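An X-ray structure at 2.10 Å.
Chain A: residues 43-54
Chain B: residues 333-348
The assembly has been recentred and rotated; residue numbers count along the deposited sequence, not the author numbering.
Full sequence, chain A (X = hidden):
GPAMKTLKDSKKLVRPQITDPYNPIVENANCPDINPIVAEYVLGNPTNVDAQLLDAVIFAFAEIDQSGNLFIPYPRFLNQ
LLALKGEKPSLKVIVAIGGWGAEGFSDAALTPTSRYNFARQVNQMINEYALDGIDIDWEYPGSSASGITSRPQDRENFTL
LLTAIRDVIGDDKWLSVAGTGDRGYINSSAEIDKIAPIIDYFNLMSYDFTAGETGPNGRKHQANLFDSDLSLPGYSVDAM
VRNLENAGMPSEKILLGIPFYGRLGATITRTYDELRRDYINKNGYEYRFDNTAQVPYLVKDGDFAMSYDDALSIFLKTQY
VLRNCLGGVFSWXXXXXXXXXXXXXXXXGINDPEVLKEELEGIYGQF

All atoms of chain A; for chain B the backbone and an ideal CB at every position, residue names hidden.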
# COMPACT_ATOMS: atom_id res chain seq x y z
N LEU A 43 27.42 -3.28 11.83
CA LEU A 43 28.50 -3.85 10.97
C LEU A 43 29.11 -2.75 10.09
O LEU A 43 28.47 -2.35 9.09
CB LEU A 43 27.91 -4.95 10.09
CG LEU A 43 28.90 -5.64 9.16
CD1 LEU A 43 30.01 -6.31 9.97
CD2 LEU A 43 28.19 -6.63 8.23
N GLY A 44 30.32 -2.30 10.41
CA GLY A 44 31.02 -1.29 9.59
C GLY A 44 30.95 0.05 10.28
O GLY A 44 30.83 0.07 11.54
N ASN A 45 31.01 1.14 9.50
CA ASN A 45 31.17 2.51 10.04
C ASN A 45 29.94 2.93 10.84
O ASN A 45 28.86 3.10 10.27
CB ASN A 45 31.39 3.52 8.91
CG ASN A 45 31.77 4.88 9.46
OD1 ASN A 45 31.05 5.47 10.27
ND2 ASN A 45 32.94 5.33 9.03
N PRO A 46 30.03 3.21 12.15
CA PRO A 46 28.83 3.44 12.96
C PRO A 46 28.28 4.88 13.02
O PRO A 46 27.49 5.17 13.93
CB PRO A 46 29.36 3.07 14.35
CG PRO A 46 30.74 3.67 14.32
CD PRO A 46 31.26 3.29 12.95
N THR A 47 28.72 5.76 12.12
CA THR A 47 28.52 7.24 12.22
C THR A 47 27.02 7.55 12.36
O THR A 47 26.63 8.40 13.24
CB THR A 47 29.19 7.89 11.01
OG1 THR A 47 30.59 7.90 11.28
CG2 THR A 47 28.67 9.28 10.74
N ASN A 48 26.20 6.84 11.57
CA ASN A 48 24.74 7.12 11.44
C ASN A 48 23.88 6.32 12.45
O ASN A 48 22.66 6.32 12.32
CB ASN A 48 24.31 6.91 9.99
CG ASN A 48 24.90 7.96 9.07
OD1 ASN A 48 24.92 9.15 9.42
ND2 ASN A 48 25.38 7.54 7.91
N VAL A 49 24.48 5.73 13.46
CA VAL A 49 23.72 5.20 14.62
C VAL A 49 23.15 6.37 15.43
O VAL A 49 23.92 7.31 15.72
CB VAL A 49 24.62 4.28 15.46
CG1 VAL A 49 23.99 3.94 16.79
CG2 VAL A 49 24.96 3.02 14.68
N ASP A 50 21.87 6.29 15.79
CA ASP A 50 21.15 7.25 16.66
C ASP A 50 20.96 6.60 18.03
O ASP A 50 20.00 5.80 18.19
CB ASP A 50 19.84 7.73 16.01
CG ASP A 50 19.04 8.76 16.81
OD1 ASP A 50 19.44 9.11 17.96
OD2 ASP A 50 18.01 9.24 16.27
N ALA A 51 21.82 6.91 18.98
CA ALA A 51 21.76 6.36 20.35
C ALA A 51 20.35 6.50 20.96
O ALA A 51 19.97 5.68 21.83
CB ALA A 51 22.77 7.05 21.22
N GLN A 52 19.65 7.58 20.62
CA GLN A 52 18.36 7.98 21.24
C GLN A 52 17.29 6.92 20.94
O GLN A 52 16.39 6.78 21.76
CB GLN A 52 17.92 9.37 20.71
CG GLN A 52 18.92 10.49 21.00
CD GLN A 52 19.35 10.49 22.44
OE1 GLN A 52 20.54 10.50 22.76
NE2 GLN A 52 18.38 10.38 23.33
N LEU A 53 17.37 6.22 19.81
CA LEU A 53 16.42 5.16 19.39
C LEU A 53 16.66 3.83 20.12
O LEU A 53 15.68 3.02 20.19
CB LEU A 53 16.56 4.94 17.88
CG LEU A 53 16.14 6.09 16.97
CD1 LEU A 53 16.36 5.68 15.53
CD2 LEU A 53 14.68 6.46 17.20
N LEU A 54 17.88 3.58 20.63
CA LEU A 54 18.39 2.23 21.00
C LEU A 54 18.66 2.14 22.50
O LEU A 54 19.14 3.13 23.06
CB LEU A 54 19.68 1.97 20.22
CG LEU A 54 19.56 2.18 18.72
CD1 LEU A 54 20.88 1.86 18.03
CD2 LEU A 54 18.43 1.35 18.15
N UNK B 333 21.14 -4.64 9.79
CA UNK B 333 22.02 -3.94 10.71
C UNK B 333 21.86 -2.42 10.44
O UNK B 333 21.48 -2.10 9.32
CB UNK B 333 23.47 -4.40 10.54
N UNK B 334 22.12 -1.53 11.40
CA UNK B 334 22.04 -0.05 11.25
C UNK B 334 22.67 0.46 9.93
O UNK B 334 22.12 1.38 9.33
CB UNK B 334 22.74 0.62 12.43
N UNK B 335 23.77 -0.16 9.50
CA UNK B 335 24.57 0.20 8.29
C UNK B 335 23.76 0.07 7.00
O UNK B 335 24.21 0.61 5.97
CB UNK B 335 25.81 -0.69 8.19
N UNK B 336 22.64 -0.65 7.02
CA UNK B 336 21.79 -0.89 5.82
C UNK B 336 20.67 0.16 5.72
O UNK B 336 19.96 0.19 4.70
CB UNK B 336 21.18 -2.29 5.87
N UNK B 337 20.55 1.00 6.74
CA UNK B 337 19.43 1.91 7.03
C UNK B 337 20.06 3.21 7.56
O UNK B 337 19.83 3.58 8.76
CB UNK B 337 18.45 1.31 8.03
N UNK B 338 20.87 3.86 6.71
CA UNK B 338 21.76 5.00 7.08
C UNK B 338 20.91 6.18 7.53
O UNK B 338 21.37 6.93 8.39
CB UNK B 338 22.65 5.41 5.91
N UNK B 339 19.68 6.33 7.02
CA UNK B 339 18.76 7.44 7.41
C UNK B 339 17.93 7.07 8.65
O UNK B 339 17.17 7.92 9.09
CB UNK B 339 17.82 7.79 6.25
N UNK B 340 18.04 5.85 9.19
CA UNK B 340 17.37 5.44 10.46
C UNK B 340 15.84 5.43 10.29
O UNK B 340 15.13 5.71 11.26
CB UNK B 340 17.76 6.38 11.60
N UNK B 341 15.37 5.10 9.09
CA UNK B 341 13.91 5.07 8.79
C UNK B 341 13.34 3.80 9.44
O UNK B 341 12.39 3.92 10.24
CB UNK B 341 13.64 5.09 7.28
N UNK B 342 13.91 2.63 9.15
CA UNK B 342 13.47 1.36 9.78
C UNK B 342 13.72 1.43 11.29
O UNK B 342 12.82 1.08 12.03
CB UNK B 342 14.20 0.16 9.17
N UNK B 343 14.88 1.92 11.72
CA UNK B 343 15.26 2.01 13.13
C UNK B 343 14.17 2.76 13.91
O UNK B 343 13.80 2.29 15.01
CB UNK B 343 16.61 2.71 13.28
N UNK B 344 13.71 3.89 13.38
CA UNK B 344 12.70 4.75 14.05
C UNK B 344 11.41 3.93 14.25
O UNK B 344 10.88 3.92 15.38
CB UNK B 344 12.42 6.01 13.23
N UNK B 345 10.95 3.29 13.18
CA UNK B 345 9.72 2.47 13.11
C UNK B 345 9.85 1.41 14.20
O UNK B 345 8.92 1.30 15.02
CB UNK B 345 9.53 1.83 11.73
N UNK B 346 10.99 0.69 14.22
CA UNK B 346 11.28 -0.38 15.21
C UNK B 346 11.31 0.22 16.63
O UNK B 346 10.70 -0.37 17.54
CB UNK B 346 12.61 -1.06 14.90
N UNK B 347 11.90 1.39 16.84
CA UNK B 347 11.97 1.98 18.20
C UNK B 347 10.58 2.44 18.67
O UNK B 347 10.24 2.28 19.88
CB UNK B 347 12.94 3.16 18.22
N UNK B 348 9.81 3.04 17.77
CA UNK B 348 8.47 3.59 18.12
C UNK B 348 7.52 2.39 18.31
O UNK B 348 6.72 2.42 19.29
CB UNK B 348 7.95 4.54 17.04

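Position 333 points its CB toward chain A, 4.3 Å from Leu43(A) N. A free backbone donor favours a short side chain with an acceptor: Ser, Thr, Asp or Asn. The residue is Thr333(B); Leu43(A) N donates to its OG1 at 3.2 Å.

Position 334 starts a 3-10 turn. Its CB faces Val49(A) CG2 at 4.0 Å, so a small residue suits, polar or not. It is Ser334(B), whose OG lies 3.7 Å from Val49(A) CG2.

At 335 the CB is tight, 3.3 Å from Leu43(A) O. That carbonyl calls for a donor on a short side chain, Ser or Thr. Thr335(B) OG1 donates to Leu43(A) O at 2.9 Å.

The CB of 336 points sideways, with nothing of chain A within 5.5 Å. A long side chain could still reach Leu43(A). Tyr336(B) does so: its OH comes to 4.4 Å from Leu43(A) CD2.

Position 337 is out of reach and opens a type I turn before the helix. The free amides there suit Asp, Asn, Ser or Thr. Asp337(B) accepts from the backbone N of 342 through OD1 and from that of 343 through OD2.

The CB of 338 points sideways, 4.0 Å from Asn48(A) ND2. A flexible acceptor, Gln or Glu, suits. Gln338(B) OE1 accepts from Asn48(A) ND2 at 2.8 Å. Water 1 links the same OE1 to Asn45(A) O and Asn48(A) N. Water 2 joins NE2 to Asn45(A) O.

Position 339 points away, so much would fit; it is Ala339(B).

Position 340 has positive phi (65°), which favours Gly, Asn or Asp. Its CB points toward chain A, 5.0 Å from Asn48(A) O, an acceptor, so Asn suits best. Asn340(B) ND2 donates to that Asn48(A) O at 2.9 Å, and also packs 3.4 Å from Asp50(A) CB.

Positions 341 and 342 begin the helix without touching chain A. They are Ile341(B) and Leu342(B).

At 343 the CB faces Leu53(A) CD1 at 3.7 Å, leaving little room. Ala, Gly or Ser would fit. Ala343(B) makes an apolar contact, its CB 3.8 Å from Leu53(A) CD1.

Position 344 points away, so a long polar residue is plausible. Arg344(B) CG brushes Leu53(A) CD2 at 4.4 Å. Its guanidinium bonds elsewhere in the structure.

Position 345 is out of reach: Thr345(B). At 346, sideways, a long side chain could approach; Met346(B) brings CE to 4.9 Å from Leu54(A) CD2, too far to count as a contact.

The CB of 347 lies 3.4 Å from Leu53(A) O, so a small donor suits. Ser347(B) OG donates to Leu53(A) O at 2.7 Å.

Position 348 points sideways; Ile348(B) makes no contact.

Chain B, residues 333-348: TSTYDQANILARTMSI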
# COMPACT_ATOMS: atom_id res chain seq x y z
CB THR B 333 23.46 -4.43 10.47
OG1 THR B 333 24.33 -3.58 11.22
CG2 THR B 333 23.85 -4.47 9.00
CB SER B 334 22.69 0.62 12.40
OG SER B 334 24.03 0.20 12.45
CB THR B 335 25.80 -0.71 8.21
OG1 THR B 335 26.62 -0.15 9.22
CG2 THR B 335 26.50 -0.75 6.86
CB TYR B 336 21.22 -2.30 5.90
CG TYR B 336 22.21 -3.43 5.79
CD1 TYR B 336 23.55 -3.22 5.48
CD2 TYR B 336 21.77 -4.73 5.94
CE1 TYR B 336 24.43 -4.29 5.34
CE2 TYR B 336 22.64 -5.81 5.83
CZ TYR B 336 23.97 -5.59 5.52
OH TYR B 336 24.78 -6.68 5.40
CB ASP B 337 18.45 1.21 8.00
CG ASP B 337 17.32 2.08 8.56
OD1 ASP B 337 16.54 2.63 7.76
OD2 ASP B 337 17.26 2.22 9.81
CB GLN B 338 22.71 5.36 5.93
CG GLN B 338 23.77 4.30 5.60
CD GLN B 338 24.89 4.14 6.62
OE1 GLN B 338 24.94 4.81 7.65
NE2 GLN B 338 25.81 3.23 6.33
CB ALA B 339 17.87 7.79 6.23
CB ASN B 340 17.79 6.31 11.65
CG ASN B 340 19.24 6.08 12.01
OD1 ASN B 340 19.82 5.05 11.65
ND2 ASN B 340 19.84 7.02 12.70
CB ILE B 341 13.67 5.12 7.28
CG1 ILE B 341 14.16 6.45 6.69
CG2 ILE B 341 12.21 4.86 6.95
CD1 ILE B 341 14.38 6.38 5.20
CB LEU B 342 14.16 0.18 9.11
CG LEU B 342 13.86 0.04 7.63
CD1 LEU B 342 14.22 -1.35 7.11
CD2 LEU B 342 12.40 0.38 7.33
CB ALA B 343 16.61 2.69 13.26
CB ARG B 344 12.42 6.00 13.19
CG ARG B 344 11.83 7.16 13.97
CD ARG B 344 11.48 8.35 13.09
NE ARG B 344 10.31 9.04 13.61
CZ ARG B 344 9.04 8.79 13.27
NH1 ARG B 344 8.74 7.86 12.38
NH2 ARG B 344 8.07 9.47 13.83
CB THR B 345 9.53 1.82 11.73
OG1 THR B 345 9.39 2.82 10.73
CG2 THR B 345 8.30 0.94 11.65
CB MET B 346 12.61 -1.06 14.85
CG MET B 346 12.96 -2.18 15.77
SD MET B 346 14.43 -3.07 15.23
CE MET B 346 15.65 -1.93 15.88
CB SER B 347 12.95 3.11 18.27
OG SER B 347 13.06 3.54 19.62
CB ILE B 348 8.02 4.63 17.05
CG1 ILE B 348 8.91 5.87 17.04
CG2 ILE B 348 6.56 5.02 17.25
CD1 ILE B 348 9.15 6.49 18.41
O HOH W 1 26.22 4.56 10.06
O HOH W 2 28.52 2.53 7.57
O HOH W 3 20.16 4.13 14.67
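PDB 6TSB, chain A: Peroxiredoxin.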